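Local coordinates for Carboxylesterase/phospholipase family protein (Francisella tularensis subsp. tularensis, PDB 4F21) that is a serine hydrolase of the carboxylesterase/phospholipase family, which probably cleaves carboxylic esters, at residues A137-G142 and A162-L167; H190-Q195 and H220-Q225; K182-L187 and S212-E217. All blocks are in the same frame, centred on the assembly; numbering follows the deposited sequence.

All three contacts belong to the parallel part of one central sheet. Interaction 1 joins strands 134-139 and 159-163, while interactions 2 and 3 join the two ends of the next pair outward, 186-191 and 216-221, their centres about 22 Å apart. The centre of interaction 1 is about 13 Å from that of interaction 2, and the two touch where Ser164 CA packs 3.6 Å from His190 ND1. Ser140 in interaction 1 and Asp194 in interaction 2 both hydrogen-bond to His226, consistent with a catalytic triad assembled on loops that follow the strands. Interaction 3, its centre about 15 Å from that of interaction 1, lies at the other end of the outer two strands.

Interaction 1: residues A137-G142 and A162-L167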
ATOM      1  N   ALA A 137       2.576  -3.389  -0.184  1.00 66.24           N
ATOM      2  CA  ALA A 137       2.921  -2.120   0.441  1.00 49.30           C
ATOM      3  C   ALA A 137       2.718  -0.987  -0.554  1.00 73.55           C
ATOM      4  O   ALA A 137       2.964  -1.151  -1.749  1.00 92.48           O
ATOM      5  CB  ALA A 137       4.358  -2.144   0.927  1.00 36.75           C
ATOM      6  N   GLY A 138       2.268   0.162  -0.063  1.00 55.35           N
ATOM      7  CA  GLY A 138       2.028   1.296  -0.934  1.00 49.61           C
ATOM      8  C   GLY A 138       2.381   2.621  -0.295  1.00 48.45           C
ATOM      9  O   GLY A 138       2.263   2.780   0.916  1.00 53.69           O
ATOM     10  N   PHE A 139       2.827   3.569  -1.113  1.00 57.21           N
ATOM     11  CA  PHE A 139       3.112   4.920  -0.643  1.00 32.02           C
ATOM     12  C   PHE A 139       2.305   5.953  -1.428  1.00 54.01           C
ATOM     13  O   PHE A 139       2.244   5.902  -2.659  1.00 56.95           O
ATOM     14  CB  PHE A 139       4.608   5.232  -0.747  1.00 14.80           C
ATOM     15  CG  PHE A 139       4.948   6.673  -0.463  1.00 39.24           C
ATOM     16  CD1 PHE A 139       5.093   7.122   0.838  1.00 34.39           C
ATOM     17  CD2 PHE A 139       5.123   7.578  -1.498  1.00 30.26           C
ATOM     18  CE1 PHE A 139       5.403   8.445   1.100  1.00 15.38           C
ATOM     19  CE2 PHE A 139       5.431   8.901  -1.241  1.00 19.31           C
ATOM     20  CZ  PHE A 139       5.573   9.333   0.056  1.00 12.84           C
ATOM     21  N   SER A 140       1.686   6.878  -0.698  1.00 45.30           N
ATOM     22  CA  SER A 140       0.989   8.021  -1.286  1.00 20.05           C
ATOM     23  C   SER A 140      -0.052   7.568  -2.301  1.00 29.82           C
ATOM     24  O   SER A 140      -1.026   6.901  -1.955  1.00 33.82           O
ATOM     25  CB  SER A 140       1.989   8.981  -1.941  1.00 22.74           C
ATOM     26  OG  SER A 140       1.341  10.099  -2.517  1.00 14.88           O
ATOM     27  N   GLN A 141       0.170   7.941  -3.556  1.00 38.14           N
ATOM     28  CA  GLN A 141      -0.755   7.639  -4.639  1.00 54.51           C
ATOM     29  C   GLN A 141      -0.943   6.134  -4.782  1.00 44.06           C
ATOM     30  O   GLN A 141      -2.026   5.661  -5.117  1.00 25.77           O
ATOM     31  CB  GLN A 141      -0.217   8.219  -5.947  1.00 74.69           C
ATOM     32  CG  GLN A 141      -1.254   8.406  -7.033  1.00 91.81           C
ATOM     33  CD  GLN A 141      -0.676   9.068  -8.269  1.00107.08           C
ATOM     34  OE1 GLN A 141       0.532   9.024  -8.502  1.00111.14           O
ATOM     35  NE2 GLN A 141      -1.538   9.691  -9.064  1.00112.89           N
ATOM     36  N   GLY A 142       0.124   5.389  -4.515  1.00 53.10           N
ATOM     37  CA  GLY A 142       0.110   3.949  -4.670  1.00 36.91           C
ATOM     38  C   GLY A 142      -0.567   3.213  -3.534  1.00 35.32           C
ATOM     39  O   GLY A 142      -1.142   2.143  -3.742  1.00 70.47           O
ATOM     40  N   ALA A 162       0.345   0.547   4.285  1.00 12.88           N
ATOM     41  CA  ALA A 162      -0.121   1.846   3.831  1.00 43.98           C
ATOM     42  C   ALA A 162       0.783   2.947   4.369  1.00 71.52           C
ATOM     43  O   ALA A 162       0.988   3.061   5.577  1.00 84.92           O
ATOM     44  CB  ALA A 162      -1.561   2.076   4.264  1.00 24.67           C
ATOM     45  N   LEU A 163       1.325   3.752   3.460  1.00 62.78           N
ATOM     46  CA  LEU A 163       2.264   4.806   3.814  1.00 31.46           C
ATOM     47  C   LEU A 163       1.831   6.119   3.182  1.00 55.03           C
ATOM     48  O   LEU A 163       1.883   6.271   1.961  1.00 63.19           O
ATOM     49  CB  LEU A 163       3.670   4.450   3.324  1.00 22.17           C
ATOM     50  CG  LEU A 163       4.239   3.086   3.721  1.00 28.52           C
ATOM     51  CD1 LEU A 163       5.181   2.575   2.646  1.00 41.92           C
ATOM     52  CD2 LEU A 163       4.959   3.179   5.047  1.00 41.22           C
ATOM     53  N   SER A 164       1.396   7.056   4.022  1.00 50.88           N
ATOM     54  CA  SER A 164       1.013   8.396   3.583  1.00 21.46           C
ATOM     55  C   SER A 164      -0.125   8.368   2.571  1.00 25.62           C
ATOM     56  O   SER A 164      -0.108   9.115   1.596  1.00 20.69           O
ATOM     57  CB  SER A 164       2.218   9.123   2.990  1.00  8.94           C
ATOM     58  OG  SER A 164       3.353   8.943   3.813  1.00 20.41           O
ATOM     59  N   THR A 165      -1.116   7.514   2.814  1.00 22.01           N
ATOM     60  CA  THR A 165      -2.185   7.301   1.845  1.00 15.92           C
ATOM     61  C   THR A 165      -3.592   7.390   2.437  1.00 39.52           C
ATOM     62  O   THR A 165      -3.890   6.791   3.472  1.00 53.28           O
ATOM     63  CB  THR A 165      -2.035   5.937   1.151  1.00 29.04           C
ATOM     64  OG1 THR A 165      -0.763   5.868   0.497  1.00 69.78           O
ATOM     65  CG2 THR A 165      -3.124   5.760   0.125  1.00 41.31           C
ATOM     66  N   TYR A 166      -4.454   8.140   1.758  1.00 39.92           N
ATOM     67  CA  TYR A 166      -5.850   8.274   2.150  1.00 42.73           C
ATOM     68  C   TYR A 166      -6.697   7.155   1.544  1.00 51.24           C
ATOM     69  O   TYR A 166      -6.188   6.315   0.806  1.00 29.53           O
ATOM     70  CB  TYR A 166      -6.394   9.652   1.750  1.00 16.43           C
ATOM     71  CG  TYR A 166      -6.562   9.878   0.257  1.00 25.63           C
ATOM     72  CD1 TYR A 166      -5.581   9.495  -0.649  1.00 25.53           C
ATOM     73  CD2 TYR A 166      -7.707  10.482  -0.242  1.00 34.30           C
ATOM     74  CE1 TYR A 166      -5.742   9.703  -2.006  1.00 39.17           C
ATOM     75  CE2 TYR A 166      -7.875  10.695  -1.593  1.00 21.08           C
ATOM     76  CZ  TYR A 166      -6.892  10.306  -2.472  1.00 26.58           C
ATOM     77  OH  TYR A 166      -7.066  10.518  -3.822  1.00 49.28           O
ATOM     78  N   LEU A 167      -7.988   7.146   1.859  1.00 38.85           N
ATOM     79  CA  LEU A 167      -8.878   6.089   1.392  1.00 28.32           C
ATOM     80  C   LEU A 167     -10.020   6.659   0.553  1.00 46.63           C
ATOM     81  O   LEU A 167     -11.098   6.935   1.078  1.00 79.61           O
ATOM     82  CB  LEU A 167      -9.432   5.312   2.587  1.00 24.09           C
ATOM     83  CG  LEU A 167      -9.716   3.822   2.401  1.00 56.47           C
ATOM     84  CD1 LEU A 167      -8.531   3.130   1.750  1.00 76.18           C
ATOM     85  CD2 LEU A 167     -10.031   3.176   3.739  1.00 63.96           C
TER
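Gly138 and Phe139 pair in parallel register with Ala162 and Leu163, and the ladder runs on past the strand ends: Leu163 N makes a weak bond to Gly138 O, while Ser140 N binds Leu163 O at 2.7 Å and almost straight (167° at the hydrogen). Thr165 backs this last bond: its OG1, placed beside its own backbone N (chi1 -58°), lies 2.7 Å from Ser140 O and also near Leu163 O, two possible acceptors for one proton, and its CG2 leans on the same Ser140 carbonyl. On the sheet face shared by Phe139 and Leu163, the phenyl ring meets Leu163 and Ser164 with its CD1-CE1 side: Phe139 CD1 rests 3.9 Å from Leu163 CB and CE1 3.4 Å from Ser164 OG, which approaches the ring obliquely. The Ser140 side chain leaves the backbone away from the second segment, and its OG hydrogen-bonds to His226 NE2. The positive phi of Ser140, 55°, sits in a type II' turn from Phe139 to Gly142, closed by Gly142 N bonding back to Phe139 O. This strand-turn-helix corner, within a Gly-Phe-Ser-Gln-Gly sequence, has the form of the nucleophile elbow of alpha/beta-hydrolases, consistent with Ser140 being the nucleophile.

Interaction 2: residues H190-Q195 and H220-Q225; sequences HGTDDQ and HYVGMQ
The Tyr221 ring presents its edge to His190, with CD1 of Tyr221 4.0 Å from His190 O and that oxygen near the ring plane, while the His220 ring, on the other face of the sheet, reaches Thr192 at the start of the loop. There CD2 of His220 comes 3.6 Å from Thr192 OG1, in an oblique approach; chi1 of 72° sets the ring between its own backbone N and carbonyl carbon, which turns CD2 to the threonine. The Asp194 carboxylate merely packs beside the carbonyl group of Gln225, its polar atoms being engaged elsewhere: OD1 accepts from Val196 N and Leu197 N, and OD2 from His226 ND1. These three bonds would hold the carboxylate in a fixed orientation toward the imidazole, consistent with the acid of a charge-relay triad.

Between the backbones, Tyr221 N donates to His190 O at 2.9 Å, and Thr192 N returns a bond to Tyr221 O, arriving 33° out of the carbonyl plane. Thr192 OG1 adds a weak second bond to that oxygen. Beyond the strands the loops stay joined by Asp193 N, 2.8 Å from Met224 O, and the side chain of Asp193 lies over Gly223, with Asp193 CB 3.5 Å from Gly223 O. Because Gly191 lacks a side chain, Gln225 O comes to 3.7 Å from Gly191 CA. Against the same CA rests the methyl of Met224, CE at 3.6 Å, brought back by a bend at chi3 (73°).

Strands 186-191 and 216-221 thus end side by side at the edge of the sheet. Helix 230-243 packs on Tyr221 and Met224, Tyr221 OH bonding to Asp235, whereas helix 199-210 reaches Thr192 and His220 through Glu199.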
ATOM      1  N   HIS A 190       2.007   7.363   8.662  1.00 35.91           N
ATOM      2  CA  HIS A 190       1.625   8.675   8.142  1.00 35.96           C
ATOM      3  C   HIS A 190       2.359   9.842   8.806  1.00 42.70           C
ATOM      4  O   HIS A 190       2.651   9.813  10.000  1.00 58.74           O
ATOM      5  CB  HIS A 190       0.110   8.880   8.255  1.00 27.84           C
ATOM      6  CG  HIS A 190      -0.465   9.718   7.155  1.00 13.19           C
ATOM      7  ND1 HIS A 190      -1.322   9.212   6.203  1.00 32.68           N
ATOM      8  CD2 HIS A 190      -0.289  11.025   6.846  1.00 11.42           C
ATOM      9  CE1 HIS A 190      -1.659  10.172   5.361  1.00 14.38           C
ATOM     10  NE2 HIS A 190      -1.045  11.282   5.729  1.00 32.69           N
ATOM     11  N   GLY A 191       2.644  10.876   8.020  1.00 34.11           N
ATOM     12  CA  GLY A 191       3.348  12.045   8.514  1.00 20.80           C
ATOM     13  C   GLY A 191       2.424  13.060   9.150  1.00 39.07           C
ATOM     14  O   GLY A 191       1.297  13.263   8.697  1.00 35.35           O
ATOM     15  N   THR A 192       2.911  13.704  10.204  1.00 53.01           N
ATOM     16  CA  THR A 192       2.125  14.677  10.953  1.00 43.99           C
ATOM     17  C   THR A 192       2.029  16.022  10.233  1.00 60.49           C
ATOM     18  O   THR A 192       0.965  16.642  10.199  1.00 76.32           O
ATOM     19  CB  THR A 192       2.702  14.873  12.371  1.00 26.04           C
ATOM     20  OG1 THR A 192       2.463  13.691  13.144  1.00 25.18           O
ATOM     21  CG2 THR A 192       2.050  16.057  13.067  1.00 50.41           C
ATOM     22  N   ASP A 193       3.135  16.461   9.642  1.00 47.47           N
ATOM     23  CA  ASP A 193       3.169  17.754   8.966  1.00 44.93           C
ATOM     24  C   ASP A 193       2.921  17.646   7.463  1.00 65.50           C
ATOM     25  O   ASP A 193       3.307  18.532   6.698  1.00 66.34           O
ATOM     26  CB  ASP A 193       4.499  18.452   9.226  1.00 45.76           C
ATOM     27  CG  ASP A 193       4.700  18.786  10.682  1.00 47.11           C
ATOM     28  OD1 ASP A 193       4.118  18.083  11.534  1.00 65.90           O
ATOM     29  OD2 ASP A 193       5.435  19.751  10.976  1.00 71.70           O
ATOM     30  N   ASP A 194       2.276  16.561   7.046  1.00 42.25           N
ATOM     31  CA  ASP A 194       1.956  16.362   5.640  1.00 12.91           C
ATOM     32  C   ASP A 194       0.920  17.385   5.191  1.00 28.75           C
ATOM     33  O   ASP A 194      -0.176  17.451   5.748  1.00 27.71           O
ATOM     34  CB  ASP A 194       1.426  14.946   5.412  1.00 38.82           C
ATOM     35  CG  ASP A 194       1.552  14.499   3.966  1.00 58.12           C
ATOM     36  OD1 ASP A 194       1.671  15.370   3.079  1.00 86.33           O
ATOM     37  OD2 ASP A 194       1.534  13.274   3.717  1.00 19.25           O
ATOM     38  N   GLN A 195       1.276  18.185   4.190  1.00 38.37           N
ATOM     39  CA  GLN A 195       0.374  19.191   3.639  1.00 18.77           C
ATOM     40  C   GLN A 195      -0.076  18.784   2.247  1.00 13.71           C
ATOM     41  O   GLN A 195      -0.835  19.496   1.591  1.00 16.38           O
ATOM     42  CB  GLN A 195       1.055  20.560   3.588  1.00 36.77           C
ATOM     43  CG  GLN A 195       1.199  21.250   4.941  1.00 63.06           C
ATOM     44  CD  GLN A 195       1.984  22.551   4.852  1.00 67.98           C
ATOM     45  OE1 GLN A 195       2.796  22.736   3.943  1.00 80.49           O
ATOM     46  NE2 GLN A 195       1.743  23.461   5.796  1.00 18.74           N
ATOM     47  N   HIS A 220       2.015   7.212  13.386  1.00 56.56           N
ATOM     48  CA  HIS A 220       2.282   8.527  12.814  1.00 51.22           C
ATOM     49  C   HIS A 220       3.608   9.094  13.306  1.00 34.27           C
ATOM     50  O   HIS A 220       4.047   8.795  14.416  1.00 40.70           O
ATOM     51  CB  HIS A 220       1.129   9.508  13.074  1.00 61.41           C
ATOM     52  CG  HIS A 220       1.029   9.974  14.493  1.00 54.11           C
ATOM     53  ND1 HIS A 220       0.022   9.565  15.341  1.00 51.16           N
ATOM     54  CD2 HIS A 220       1.797  10.829  15.208  1.00 30.04           C
ATOM     55  CE1 HIS A 220       0.180  10.141  16.518  1.00 46.23           C
ATOM     56  NE2 HIS A 220       1.253  10.910  16.466  1.00 29.09           N
ATOM     57  N   TYR A 221       4.242   9.914  12.474  1.00 38.04           N
ATOM     58  CA  TYR A 221       5.551  10.473  12.799  1.00 52.41           C
ATOM     59  C   TYR A 221       5.514  11.999  12.853  1.00 27.27           C
ATOM     60  O   TYR A 221       5.184  12.657  11.870  1.00 32.26           O
ATOM     61  CB  TYR A 221       6.601   9.981  11.795  1.00 59.19           C
ATOM     62  CG  TYR A 221       6.723   8.474  11.758  1.00 51.30           C
ATOM     63  CD1 TYR A 221       5.873   7.706  10.970  1.00 55.98           C
ATOM     64  CD2 TYR A 221       7.676   7.818  12.523  1.00 44.32           C
ATOM     65  CE1 TYR A 221       5.970   6.327  10.943  1.00 47.12           C
ATOM     66  CE2 TYR A 221       7.783   6.437  12.501  1.00 47.60           C
ATOM     67  CZ  TYR A 221       6.927   5.697  11.709  1.00 41.56           C
ATOM     68  OH  TYR A 221       7.029   4.326  11.682  1.00 33.25           O
ATOM     69  N   VAL A 222       5.843  12.556  14.014  1.00  8.13           N
ATOM     70  CA  VAL A 222       5.817  13.999  14.201  1.00 35.84           C
ATOM     71  C   VAL A 222       6.865  14.656  13.313  1.00 44.01           C
ATOM     72  O   VAL A 222       7.928  14.084  13.069  1.00 53.96           O
ATOM     73  CB  VAL A 222       6.063  14.387  15.677  1.00 57.89           C
ATOM     74  CG1 VAL A 222       5.730  15.861  15.914  1.00  8.46           C
ATOM     75  CG2 VAL A 222       5.243  13.499  16.600  1.00 57.36           C
ATOM     76  N   GLY A 223       6.551  15.844  12.812  1.00 44.51           N
ATOM     77  CA  GLY A 223       7.492  16.605  12.013  1.00 46.27           C
ATOM     78  C   GLY A 223       7.545  16.156  10.569  1.00 40.28           C
ATOM     79  O   GLY A 223       7.665  16.978   9.662  1.00 60.47           O
ATOM     80  N   MET A 224       7.453  14.849  10.356  1.00 29.94           N
ATOM     81  CA  MET A 224       7.535  14.294   9.012  1.00 33.31           C
ATOM     82  C   MET A 224       6.380  14.777   8.143  1.00 42.13           C
ATOM     83  O   MET A 224       5.237  14.875   8.597  1.00 29.71           O
ATOM     84  CB  MET A 224       7.553  12.766   9.053  1.00 23.30           C
ATOM     85  CG  MET A 224       8.033  12.139   7.761  1.00 25.46           C
ATOM     86  SD  MET A 224       7.973  10.346   7.780  1.00 34.66           S
ATOM     87  CE  MET A 224       6.212  10.073   7.649  1.00 53.41           C
ATOM     88  N   GLN A 225       6.683  15.071   6.883  1.00 44.34           N
ATOM     89  CA  GLN A 225       5.668  15.506   5.932  1.00 52.01           C
ATOM     90  C   GLN A 225       5.308  14.372   4.978  1.00 43.28           C
ATOM     91  O   GLN A 225       5.025  13.254   5.406  1.00 21.03           O
ATOM     92  CB  GLN A 225       6.157  16.723   5.144  1.00 42.15           C
ATOM     93  CG  GLN A 225       6.724  17.836   6.010  1.00 10.94           C
ATOM     94  CD  GLN A 225       6.441  19.215   5.446  1.00 11.90           C
ATOM     95  OE1 GLN A 225       7.300  19.826   4.810  1.00 10.93           O
ATOM     96  NE2 GLN A 225       5.232  19.712   5.677  1.00 18.21           N
TER

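Interaction 3: residues K182-L187 and S212-E217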
ATOM      1  N   LYS A 182      -9.821 -10.400   6.763  1.00 42.36           N
ATOM      2  CA  LYS A 182     -10.160  -9.606   7.938  1.00 42.50           C
ATOM      3  C   LYS A 182      -9.344 -10.032   9.150  1.00 46.65           C
ATOM      4  O   LYS A 182      -9.719 -10.951   9.876  1.00 67.65           O
ATOM      5  CB  LYS A 182     -11.658  -9.680   8.241  1.00 24.18           C
ATOM      6  CG  LYS A 182     -12.506  -8.837   7.303  1.00 27.49           C
ATOM      7  CD  LYS A 182     -13.947  -8.754   7.769  1.00 27.68           C
ATOM      8  CE  LYS A 182     -14.807  -8.035   6.747  1.00 24.92           C
ATOM      9  NZ  LYS A 182     -16.244  -8.063   7.119  1.00 28.94           N
ATOM     10  N   GLY A 183      -8.218  -9.358   9.351  1.00 48.79           N
ATOM     11  CA  GLY A 183      -7.329  -9.670  10.451  1.00 18.78           C
ATOM     12  C   GLY A 183      -5.915  -9.933   9.979  1.00 31.52           C
ATOM     13  O   GLY A 183      -5.070 -10.370  10.759  1.00 60.27           O
ATOM     14  N   LEU A 184      -5.653  -9.678   8.700  1.00 19.24           N
ATOM     15  CA  LEU A 184      -4.298  -9.808   8.177  1.00 20.01           C
ATOM     16  C   LEU A 184      -3.480  -8.625   8.677  1.00 14.10           C
ATOM     17  O   LEU A 184      -4.025  -7.547   8.893  1.00 17.37           O
ATOM     18  CB  LEU A 184      -4.290  -9.865   6.642  1.00 19.87           C
ATOM     19  CG  LEU A 184      -4.106  -8.565   5.853  1.00 12.40           C
ATOM     20  CD1 LEU A 184      -3.779  -8.868   4.407  1.00 17.96           C
ATOM     21  CD2 LEU A 184      -5.347  -7.693   5.934  1.00 17.62           C
ATOM     22  N   PRO A 185      -2.172  -8.832   8.883  1.00 28.46           N
ATOM     23  CA  PRO A 185      -1.268  -7.782   9.362  1.00 36.72           C
ATOM     24  C   PRO A 185      -1.256  -6.534   8.481  1.00 42.46           C
ATOM     25  O   PRO A 185      -0.721  -6.557   7.376  1.00 39.89           O
ATOM     26  CB  PRO A 185       0.097  -8.465   9.317  1.00 36.08           C
ATOM     27  CG  PRO A 185      -0.207  -9.896   9.540  1.00 24.63           C
ATOM     28  CD  PRO A 185      -1.497 -10.140   8.813  1.00 29.88           C
ATOM     29  N   ILE A 186      -1.843  -5.451   8.978  1.00 41.18           N
ATOM     30  CA  ILE A 186      -1.847  -4.186   8.258  1.00 27.36           C
ATOM     31  C   ILE A 186      -1.038  -3.150   9.022  1.00 43.38           C
ATOM     32  O   ILE A 186      -1.221  -2.967  10.226  1.00 35.05           O
ATOM     33  CB  ILE A 186      -3.280  -3.659   8.043  1.00 25.56           C
ATOM     34  CG1 ILE A 186      -4.090  -4.653   7.209  1.00 17.97           C
ATOM     35  CG2 ILE A 186      -3.253  -2.293   7.369  1.00 25.38           C
ATOM     36  CD1 ILE A 186      -5.518  -4.230   6.965  1.00 21.01           C
ATOM     37  N   LEU A 187      -0.130  -2.484   8.319  1.00 45.76           N
ATOM     38  CA  LEU A 187       0.649  -1.407   8.911  1.00 28.02           C
ATOM     39  C   LEU A 187       0.325  -0.095   8.225  1.00 30.97           C
ATOM     40  O   LEU A 187       0.549   0.061   7.026  1.00 41.00           O
ATOM     41  CB  LEU A 187       2.146  -1.687   8.797  1.00 31.08           C
ATOM     42  CG  LEU A 187       3.064  -0.547   9.252  1.00 48.54           C
ATOM     43  CD1 LEU A 187       2.897  -0.271  10.740  1.00 39.86           C
ATOM     44  CD2 LEU A 187       4.517  -0.847   8.919  1.00 51.98           C
ATOM     45  N   SER A 212     -14.159  -1.796   9.683  1.00 71.59           N
ATOM     46  CA  SER A 212     -14.431  -2.699   8.571  1.00 55.72           C
ATOM     47  C   SER A 212     -14.139  -4.145   8.948  1.00 46.41           C
ATOM     48  O   SER A 212     -14.623  -5.075   8.302  1.00 47.52           O
ATOM     49  CB  SER A 212     -13.601  -2.305   7.348  1.00 69.38           C
ATOM     50  OG  SER A 212     -13.853  -3.174   6.259  1.00 90.17           O
ATOM     51  N   GLY A 213     -13.340  -4.331   9.994  1.00 32.08           N
ATOM     52  CA  GLY A 213     -12.988  -5.659  10.459  1.00 31.53           C
ATOM     53  C   GLY A 213     -11.511  -5.960  10.294  1.00 51.13           C
ATOM     54  O   GLY A 213     -11.060  -7.073  10.565  1.00 67.89           O
ATOM     55  N   PHE A 214     -10.755  -4.963   9.845  1.00 25.06           N
ATOM     56  CA  PHE A 214      -9.317  -5.114   9.657  1.00 21.18           C
ATOM     57  C   PHE A 214      -8.549  -4.304  10.699  1.00 45.56           C
ATOM     58  O   PHE A 214      -8.426  -3.084  10.581  1.00 51.25           O
ATOM     59  CB  PHE A 214      -8.905  -4.656   8.256  1.00 14.39           C
ATOM     60  CG  PHE A 214      -9.538  -5.435   7.142  1.00 50.27           C
ATOM     61  CD1 PHE A 214      -8.846  -6.458   6.514  1.00 54.49           C
ATOM     62  CD2 PHE A 214     -10.820  -5.134   6.707  1.00 36.46           C
ATOM     63  CE1 PHE A 214      -9.424  -7.171   5.481  1.00 38.58           C
ATOM     64  CE2 PHE A 214     -11.403  -5.844   5.676  1.00 27.79           C
ATOM     65  CZ  PHE A 214     -10.705  -6.862   5.062  1.00 27.72           C
ATOM     66  N   ALA A 215      -8.031  -4.983  11.715  1.00 55.74           N
ATOM     67  CA  ALA A 215      -7.221  -4.324  12.730  1.00 44.88           C
ATOM     68  C   ALA A 215      -5.874  -3.920  12.142  1.00 47.80           C
ATOM     69  O   ALA A 215      -5.332  -4.614  11.281  1.00 51.09           O
ATOM     70  CB  ALA A 215      -7.027  -5.237  13.924  1.00 30.43           C
ATOM     71  N   ASN A 216      -5.337  -2.798  12.611  1.00 40.67           N
ATOM     72  CA  ASN A 216      -4.071  -2.289  12.096  1.00 25.10           C
ATOM     73  C   ASN A 216      -3.315  -1.447  13.114  1.00 26.75           C
ATOM     74  O   ASN A 216      -3.917  -0.811  13.979  1.00 24.00           O
ATOM     75  CB  ASN A 216      -4.301  -1.471  10.822  1.00 48.34           C
ATOM     76  CG  ASN A 216      -5.086  -0.193  11.076  1.00 52.21           C
ATOM     77  OD1 ASN A 216      -4.522   0.830  11.465  1.00 40.69           O
ATOM     78  ND2 ASN A 216      -6.393  -0.245  10.846  1.00 49.22           N
ATOM     79  N   GLU A 217      -1.989  -1.454  13.005  1.00 25.63           N
ATOM     80  CA  GLU A 217      -1.141  -0.575  13.798  1.00 23.49           C
ATOM     81  C   GLU A 217      -1.066   0.782  13.121  1.00 18.74           C
ATOM     82  O   GLU A 217      -0.654   0.880  11.967  1.00 44.00           O
ATOM     83  CB  GLU A 217       0.273  -1.147  13.911  1.00 25.94           C
ATOM     84  CG  GLU A 217       0.438  -2.299  14.885  1.00 41.17           C
ATOM     85  CD  GLU A 217       1.828  -2.902  14.816  1.00 47.08           C
ATOM     86  OE1 GLU A 217       2.324  -3.117  13.687  1.00 33.45           O
ATOM     87  OE2 GLU A 217       2.429  -3.151  15.885  1.00 29.65           O
TER
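Aromatic and aliphatic groups of Lys182 and Phe214 carry the outer part of this contact. The lysine chain crosses the phenyl ring at about a right angle, and Lys182 CG stands over one face in a CH-pi contact, 3.8 Å from the Phe214 ring centroid and 25° off its normal, displaced toward the CE2-CZ rim. Extended beyond CG, the chain continues past the ring until Lys182 CE is 3.3 Å from Ser212 O. Apolar contacts follow deeper in. Leu184 CD2 meets the ring at its edge, 3.8 Å from Phe214 CD1, while Ile186 CD1 lies 3.6 Å from Phe214 CB; the CG1 branch of the isoleucine is fully extended (chi2 179°), which carries the methyl this far. Ile186 CB also packs 3.7 Å from Asn216 CB, and the Asn216 amide bonds instead to Ser206 of helix 199-210. Polar contact between the backbones comes from Glu217 N, which donates to Ile186 O at 3.3 Å. On the second segment, Gly213 ends the preceding helix in a Schellman motif with positive phi. Helix 199-210 links strand 186-191 to the neighbouring strand 216-221, a beta-alpha-beta crossover at the sheet edge of an alpha/beta-hydrolase fold.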